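Local coordinates for protein aspartate-semialdehyde dehydrogenase 2 (Vibrio cholerae, PDB 2R00) that catalyses the NADPH-dependent reductive dephosphorylation of L-aspartyl-4-phosphate to L-aspartate-semialdehyde, a step towards lysine and methionine, at residues A[17-22]-A[68-73]; A[23-28]-A[316-321]. One frame throughout, in Å; residues are numbered along the deposited sequence.

In the fold
Helix 14-25 takes part in both contacts, whose centres lie about 8 Å apart. In contact 1 its middle faces strand 68-71 of the nucleotide-binding sheet; in contact 2 its C-terminal end reaches the first turns of helix 316-335. The two contacts join in an apolar seam, where Leu70 CD1 lies 4.0 Å from Leu23 CD1 and Thr18 CG2 lies 3.8 Å from Ala321 CB. Contact 1 comes close to the predicted NADP(+) site, through Ser72 and Val15, about 3 Å between side chains; contact 2 is farther from the catalytic centre, the side chain of Lys318 lying about 8 Å from that of Cys131, which forms the acyl-thioester intermediate.

Contact 1: A[17-22]-A[68-73]; sequences ETMLEV and IALFSA
Met19 of helix segment 17-22 reaches across to Leu70 and Ser72 of segment 68-73, and its unbranched chain makes every touch from the helix side. Its CB already lies near the strand, 4.1 Å from Leu70 CD1. CG, placed beside the backbone N (chi1 -76°), turns a flank to the neighbouring helix 316-335, where it meets Ala321 CB. From there the chain runs extended, and SD settles 3.7 Å from Leu70 CB, the closest approach between the segments. The methyl CE ends the reach, still near Leu70 CB but also 4.1 Å from Ser72 CB, with Phe71 O a little farther off. The two apolar side chains thus meet at a slant, the thioether passing over the root of Leu70 while Leu70 CD1 reaches back towards the base of Met19. This is the helix-on-sheet packing of a Rossmann fold: helix 14-25 follows strand 4-9 and the loop predicted to bind NADP(+), and here it also leans on strand 68-71, the parallel neighbour of strand 4-9. Methionine suits the place because a slim, flexible chain can span the 8.0 Å between the CA atoms of Met19 and Leu70 and fill a buried layer with polarisable sulfur. Leucine offers it a branched apolar surface, and its other contacts include Ile93 on the adjoining strand. Phe71, next in the strand, points to the opposite face and packs against helix 75-87. Beyond the strand end, Ser72 gives Met19 its CB, while its OG is hydrogen-bonded to Asn95 ND2.

Contact 2: A[23-28]-A[316-321]; sequences LQEREF and VRKGAA
Glu25, near the end of helix 14-25, and Lys318, in the first turn of helix 316-335, form a salt bridge between the nucleotide-binding Rossmann fold and the C-terminal helix. That helix follows strand 306-313 of the second sheet and returns to pack on the first domain, so the ion pair ties together parts of the chain nearly 300 residues apart. The tight side is the apolar one: Leu23 packs on Val325, and Phe28 on Ala328 and Val332, apolar residues suited to a buried seam that helix 14-25 and the turn after it share with helix 316-335. The small Ala321 allows close approach there, touching Thr18 and Met19 of helix 14-25. The outer side is looser. Glu25 is exposed to solvent, and just this one pair of side chains touches across the two segments. Long polar chains suit such an edge of the interface, since their aliphatic parts can bridge the spacing while the Glu25 carboxylate stays near water; Lys318 is partly covered, its side chain also touching Lys289 and Asp290. The CB of Glu25 points toward the other helix, and the extended chain ends with its OE1 at Lys318 NZ. Lys318 starts out across that direction, but with CG anti to the backbone N (chi1 -159°) and an extended chain it brings its ammonium to the carboxylate; the two side chains meet at about a right angle. Another salt bridge, Arg26 NH1 to Glu329 OE2, lies farther along. Just after Glu25 the helix closes in a Schellman motif: Glu27 takes a positive phi of 53°, and Phe28 N bonds back to Leu23 O at 3.0 Å. In the ion pair itself, Lys318 NZ donates to the syn lone pair of Glu25 OE1 at 3.1 Å, while Glu25 OE2 stands off from the same NZ at 3.7 Å.

Contact 1: A[17-22]-A[68-73]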
loop_
_atom_site.group_PDB
_atom_site.type_symbol
_atom_site.label_atom_id
_atom_site.label_comp_id
_atom_site.label_asym_id
_atom_site.label_seq_id
_atom_site.Cartn_x
_atom_site.Cartn_y
_atom_site.Cartn_z
ATOM N N GLU A 17 -25.100 -9.394 -14.190
ATOM C CA GLU A 17 -26.214 -9.432 -13.224
ATOM C C GLU A 17 -26.289 -8.128 -12.443
ATOM O O GLU A 17 -27.387 -7.612 -12.167
ATOM C CB GLU A 17 -26.074 -10.617 -12.271
ATOM C CG GLU A 17 -26.467 -11.953 -12.887
ATOM C CD GLU A 17 -26.306 -13.129 -11.932
ATOM O OE1 GLU A 17 -26.917 -14.196 -12.194
ATOM O OE2 GLU A 17 -25.561 -12.996 -10.931
ATOM N N THR A 18 -25.119 -7.579 -12.112
ATOM C CA THR A 18 -25.054 -6.291 -11.419
ATOM C C THR A 18 -25.549 -5.155 -12.315
ATOM O O THR A 18 -26.228 -4.244 -11.843
ATOM C CB THR A 18 -23.637 -6.006 -10.853
ATOM O OG1 THR A 18 -23.207 -7.122 -10.063
ATOM C CG2 THR A 18 -23.640 -4.756 -9.978
ATOM N N MET A 19 -25.224 -5.214 -13.608
ATOM C CA MET A 19 -25.709 -4.215 -14.569
ATOM C C MET A 19 -27.243 -4.126 -14.610
ATOM O O MET A 19 -27.805 -3.033 -14.625
ATOM C CB MET A 19 -25.136 -4.470 -15.967
ATOM C CG MET A 19 -23.686 -4.038 -16.115
ATOM S SD MET A 19 -22.990 -4.613 -17.663
ATOM C CE MET A 19 -21.506 -3.600 -17.763
ATOM N N LEU A 20 -27.908 -5.276 -14.632
ATOM C CA LEU A 20 -29.368 -5.318 -14.562
ATOM C C LEU A 20 -29.870 -4.604 -13.295
ATOM O O LEU A 20 -30.752 -3.744 -13.378
ATOM C CB LEU A 20 -29.867 -6.774 -14.641
ATOM C CG LEU A 20 -31.358 -7.116 -14.487
ATOM C CD1 LEU A 20 -31.653 -8.437 -15.188
ATOM C CD2 LEU A 20 -31.744 -7.224 -13.022
ATOM N N GLU A 21 -29.289 -4.946 -12.141
ATOM C CA GLU A 21 -29.630 -4.301 -10.856
ATOM C C GLU A 21 -29.439 -2.790 -10.858
ATOM O O GLU A 21 -30.256 -2.050 -10.290
ATOM C CB GLU A 21 -28.794 -4.878 -9.717
ATOM C CG GLU A 21 -29.098 -6.319 -9.376
ATOM C CD GLU A 21 -28.147 -6.876 -8.321
ATOM O OE1 GLU A 21 -27.954 -8.107 -8.298
ATOM O OE2 GLU A 21 -27.587 -6.088 -7.519
ATOM N N VAL A 22 -28.351 -2.335 -11.478
ATOM C CA VAL A 22 -28.046 -0.910 -11.534
ATOM C C VAL A 22 -29.016 -0.166 -12.458
ATOM O O VAL A 22 -29.479 0.905 -12.110
ATOM C CB VAL A 22 -26.552 -0.631 -11.888
ATOM C CG1 VAL A 22 -26.301 0.861 -12.068
ATOM C CG2 VAL A 22 -25.629 -1.200 -10.800
ATOM N N ILE A 68 -28.754 0.279 -27.418
ATOM C CA ILE A 68 -27.525 0.280 -26.615
ATOM C C ILE A 68 -27.297 -1.111 -26.034
ATOM O O ILE A 68 -28.243 -1.791 -25.623
ATOM C CB ILE A 68 -27.597 1.325 -25.463
ATOM C CG1 ILE A 68 -27.686 2.749 -26.025
ATOM C CG2 ILE A 68 -26.380 1.210 -24.507
ATOM C CD1 ILE A 68 -28.222 3.761 -25.021
ATOM N N ALA A 69 -26.041 -1.539 -26.012
ATOM C CA ALA A 69 -25.709 -2.805 -25.377
ATOM C C ALA A 69 -24.599 -2.588 -24.367
ATOM O O ALA A 69 -23.673 -1.830 -24.629
ATOM C CB ALA A 69 -25.296 -3.845 -26.418
ATOM N N LEU A 70 -24.720 -3.238 -23.214
ATOM C CA LEU A 70 -23.663 -3.274 -22.212
ATOM C C LEU A 70 -23.031 -4.656 -22.275
ATOM O O LEU A 70 -23.715 -5.660 -22.077
ATOM C CB LEU A 70 -24.223 -3.004 -20.795
ATOM C CG LEU A 70 -25.228 -1.875 -20.546
ATOM C CD1 LEU A 70 -25.714 -1.866 -19.091
ATOM C CD2 LEU A 70 -24.652 -0.509 -20.906
ATOM N N PHE A 71 -21.733 -4.707 -22.564
ATOM C CA PHE A 71 -21.013 -5.979 -22.701
ATOM C C PHE A 71 -20.163 -6.237 -21.468
ATOM O O PHE A 71 -19.381 -5.377 -21.056
ATOM C CB PHE A 71 -20.069 -5.933 -23.918
ATOM C CG PHE A 71 -20.719 -6.245 -25.256
ATOM C CD1 PHE A 71 -22.061 -5.934 -25.523
ATOM C CD2 PHE A 71 -19.951 -6.794 -26.283
ATOM C CE1 PHE A 71 -22.624 -6.221 -26.777
ATOM C CE2 PHE A 71 -20.506 -7.090 -27.534
ATOM C CZ PHE A 71 -21.845 -6.791 -27.785
ATOM N N SER A 72 -20.292 -7.422 -20.890
ATOM C CA SER A 72 -19.365 -7.832 -19.830
ATOM C C SER A 72 -19.190 -9.340 -19.790
ATOM O O SER A 72 -19.422 -9.967 -18.760
ATOM C CB SER A 72 -19.814 -7.301 -18.458
ATOM O OG SER A 72 -18.768 -7.457 -17.499
ATOM N N ALA A 73 -18.768 -9.914 -20.917
ATOM C CA ALA A 73 -18.540 -11.358 -21.021
ATOM C C ALA A 73 -17.098 -11.712 -21.395
ATOM O O ALA A 73 -16.841 -12.786 -21.917
ATOM C CB ALA A 73 -19.521 -11.976 -22.017
#

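Contact 2: A[23-28]-A[316-321]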
loop_
_atom_site.group_PDB
_atom_site.type_symbol
_atom_site.label_atom_id
_atom_site.label_comp_id
_atom_site.label_asym_id
_atom_site.label_seq_id
_atom_site.Cartn_x
_atom_site.Cartn_y
_atom_site.Cartn_z
ATOM N N LEU A 23 -29.324 -0.743 -13.618
ATOM C CA LEU A 23 -30.329 -0.182 -14.526
ATOM C C LEU A 23 -31.680 0.000 -13.831
ATOM O O LEU A 23 -32.371 1.003 -14.039
ATOM C CB LEU A 23 -30.494 -1.064 -15.772
ATOM C CG LEU A 23 -29.390 -1.012 -16.845
ATOM C CD1 LEU A 23 -29.557 -2.150 -17.863
ATOM C CD2 LEU A 23 -29.354 0.339 -17.542
ATOM N N GLN A 24 -32.041 -0.969 -13.004
ATOM C CA GLN A 24 -33.267 -0.902 -12.221
ATOM C C GLN A 24 -33.172 0.185 -11.124
ATOM O O GLN A 24 -33.976 1.125 -11.098
ATOM C CB GLN A 24 -33.573 -2.282 -11.645
ATOM C CG GLN A 24 -34.835 -2.359 -10.811
ATOM C CD GLN A 24 -35.126 -3.770 -10.384
ATOM O OE1 GLN A 24 -35.664 -4.558 -11.153
ATOM N NE2 GLN A 24 -34.771 -4.103 -9.146
ATOM N N GLU A 25 -32.159 0.083 -10.266
ATOM C CA GLU A 25 -31.945 1.057 -9.189
ATOM C C GLU A 25 -31.852 2.514 -9.673
ATOM O O GLU A 25 -32.440 3.416 -9.062
ATOM C CB GLU A 25 -30.732 0.660 -8.338
ATOM C CG GLU A 25 -31.019 -0.536 -7.430
ATOM C CD GLU A 25 -29.777 -1.164 -6.808
ATOM O OE1 GLU A 25 -28.685 -0.539 -6.857
ATOM O OE2 GLU A 25 -29.900 -2.288 -6.255
ATOM N N ARG A 26 -31.129 2.735 -10.771
ATOM C CA ARG A 26 -30.967 4.070 -11.359
ATOM C C ARG A 26 -32.171 4.516 -12.204
ATOM O O ARG A 26 -32.190 5.629 -12.744
ATOM C CB ARG A 26 -29.681 4.134 -12.200
ATOM C CG ARG A 26 -28.401 4.060 -11.396
ATOM C CD ARG A 26 -27.207 4.627 -12.170
ATOM N NE ARG A 26 -26.328 5.327 -11.242
ATOM C CZ ARG A 26 -26.026 6.620 -11.290
ATOM N NH1 ARG A 26 -26.478 7.405 -12.260
ATOM N NH2 ARG A 26 -25.227 7.119 -10.367
ATOM N N GLU A 27 -33.171 3.643 -12.322
ATOM C CA GLU A 27 -34.391 3.939 -13.083
ATOM C C GLU A 27 -34.080 4.401 -14.521
ATOM O O GLU A 27 -34.647 5.380 -15.027
ATOM C CB GLU A 27 -35.271 4.954 -12.325
ATOM C CG GLU A 27 -35.717 4.488 -10.923
ATOM C CD GLU A 27 -36.402 5.595 -10.117
ATOM O OE1 GLU A 27 -37.255 6.316 -10.684
ATOM O OE2 GLU A 27 -36.088 5.741 -8.909
ATOM N N PHE A 28 -33.174 3.677 -15.174
ATOM C CA PHE A 28 -32.854 3.926 -16.580
ATOM C C PHE A 28 -34.106 3.730 -17.440
ATOM O O PHE A 28 -34.851 2.773 -17.213
ATOM C CB PHE A 28 -31.735 2.990 -17.059
ATOM C CG PHE A 28 -31.142 3.395 -18.378
ATOM C CD1 PHE A 28 -30.056 4.255 -18.427
ATOM C CD2 PHE A 28 -31.673 2.920 -19.572
ATOM C CE1 PHE A 28 -29.515 4.644 -19.650
ATOM C CE2 PHE A 28 -31.143 3.306 -20.800
ATOM C CZ PHE A 28 -30.062 4.164 -20.838
ATOM N N VAL A 316 -16.550 -4.027 -6.059
ATOM C CA VAL A 316 -15.823 -3.716 -7.289
ATOM C C VAL A 316 -16.703 -3.829 -8.533
ATOM O O VAL A 316 -16.615 -2.998 -9.435
ATOM C CB VAL A 316 -14.549 -4.595 -7.435
ATOM C CG1 VAL A 316 -13.784 -4.225 -8.686
ATOM C CG2 VAL A 316 -13.645 -4.430 -6.221
ATOM N N ARG A 317 -17.548 -4.854 -8.565
ATOM C CA ARG A 317 -18.458 -5.084 -9.685
ATOM C C ARG A 317 -19.476 -3.953 -9.853
ATOM O O ARG A 317 -19.767 -3.543 -10.979
ATOM C CB ARG A 317 -19.162 -6.439 -9.537
ATOM C CG ARG A 317 -18.194 -7.614 -9.431
ATOM C CD ARG A 317 -18.922 -8.947 -9.283
ATOM N NE ARG A 317 -18.020 -10.028 -8.870
ATOM C CZ ARG A 317 -17.237 -10.734 -9.691
ATOM N NH1 ARG A 317 -17.227 -10.502 -11.002
ATOM N NH2 ARG A 317 -16.457 -11.690 -9.196
ATOM N N LYS A 318 -19.994 -3.446 -8.732
ATOM C CA LYS A 318 -21.003 -2.385 -8.736
ATOM C C LYS A 318 -20.427 -1.054 -9.215
ATOM O O LYS A 318 -21.133 -0.255 -9.847
ATOM C CB LYS A 318 -21.668 -2.244 -7.355
ATOM C CG LYS A 318 -23.026 -1.540 -7.397
ATOM C CD LYS A 318 -23.967 -2.010 -6.289
ATOM C CE LYS A 318 -25.405 -1.592 -6.586
ATOM N NZ LYS A 318 -26.332 -1.926 -5.474
ATOM N N GLY A 319 -19.145 -0.828 -8.928
ATOM C CA GLY A 319 -18.436 0.346 -9.434
ATOM C C GLY A 319 -18.326 0.316 -10.952
ATOM O O GLY A 319 -18.653 1.295 -11.627
ATOM N N ALA A 320 -17.871 -0.816 -11.480
ATOM C CA ALA A 320 -17.770 -1.042 -12.926
ATOM C C ALA A 320 -19.130 -0.921 -13.621
ATOM O O ALA A 320 -19.262 -0.238 -14.642
ATOM C CB ALA A 320 -17.171 -2.403 -13.189
ATOM N N ALA A 321 -20.138 -1.576 -13.048
ATOM C CA ALA A 321 -21.475 -1.609 -13.628
ATOM C C ALA A 321 -22.097 -0.219 -13.645
ATOM O O ALA A 321 -22.669 0.198 -14.648
ATOM C CB ALA A 321 -22.349 -2.585 -12.873
#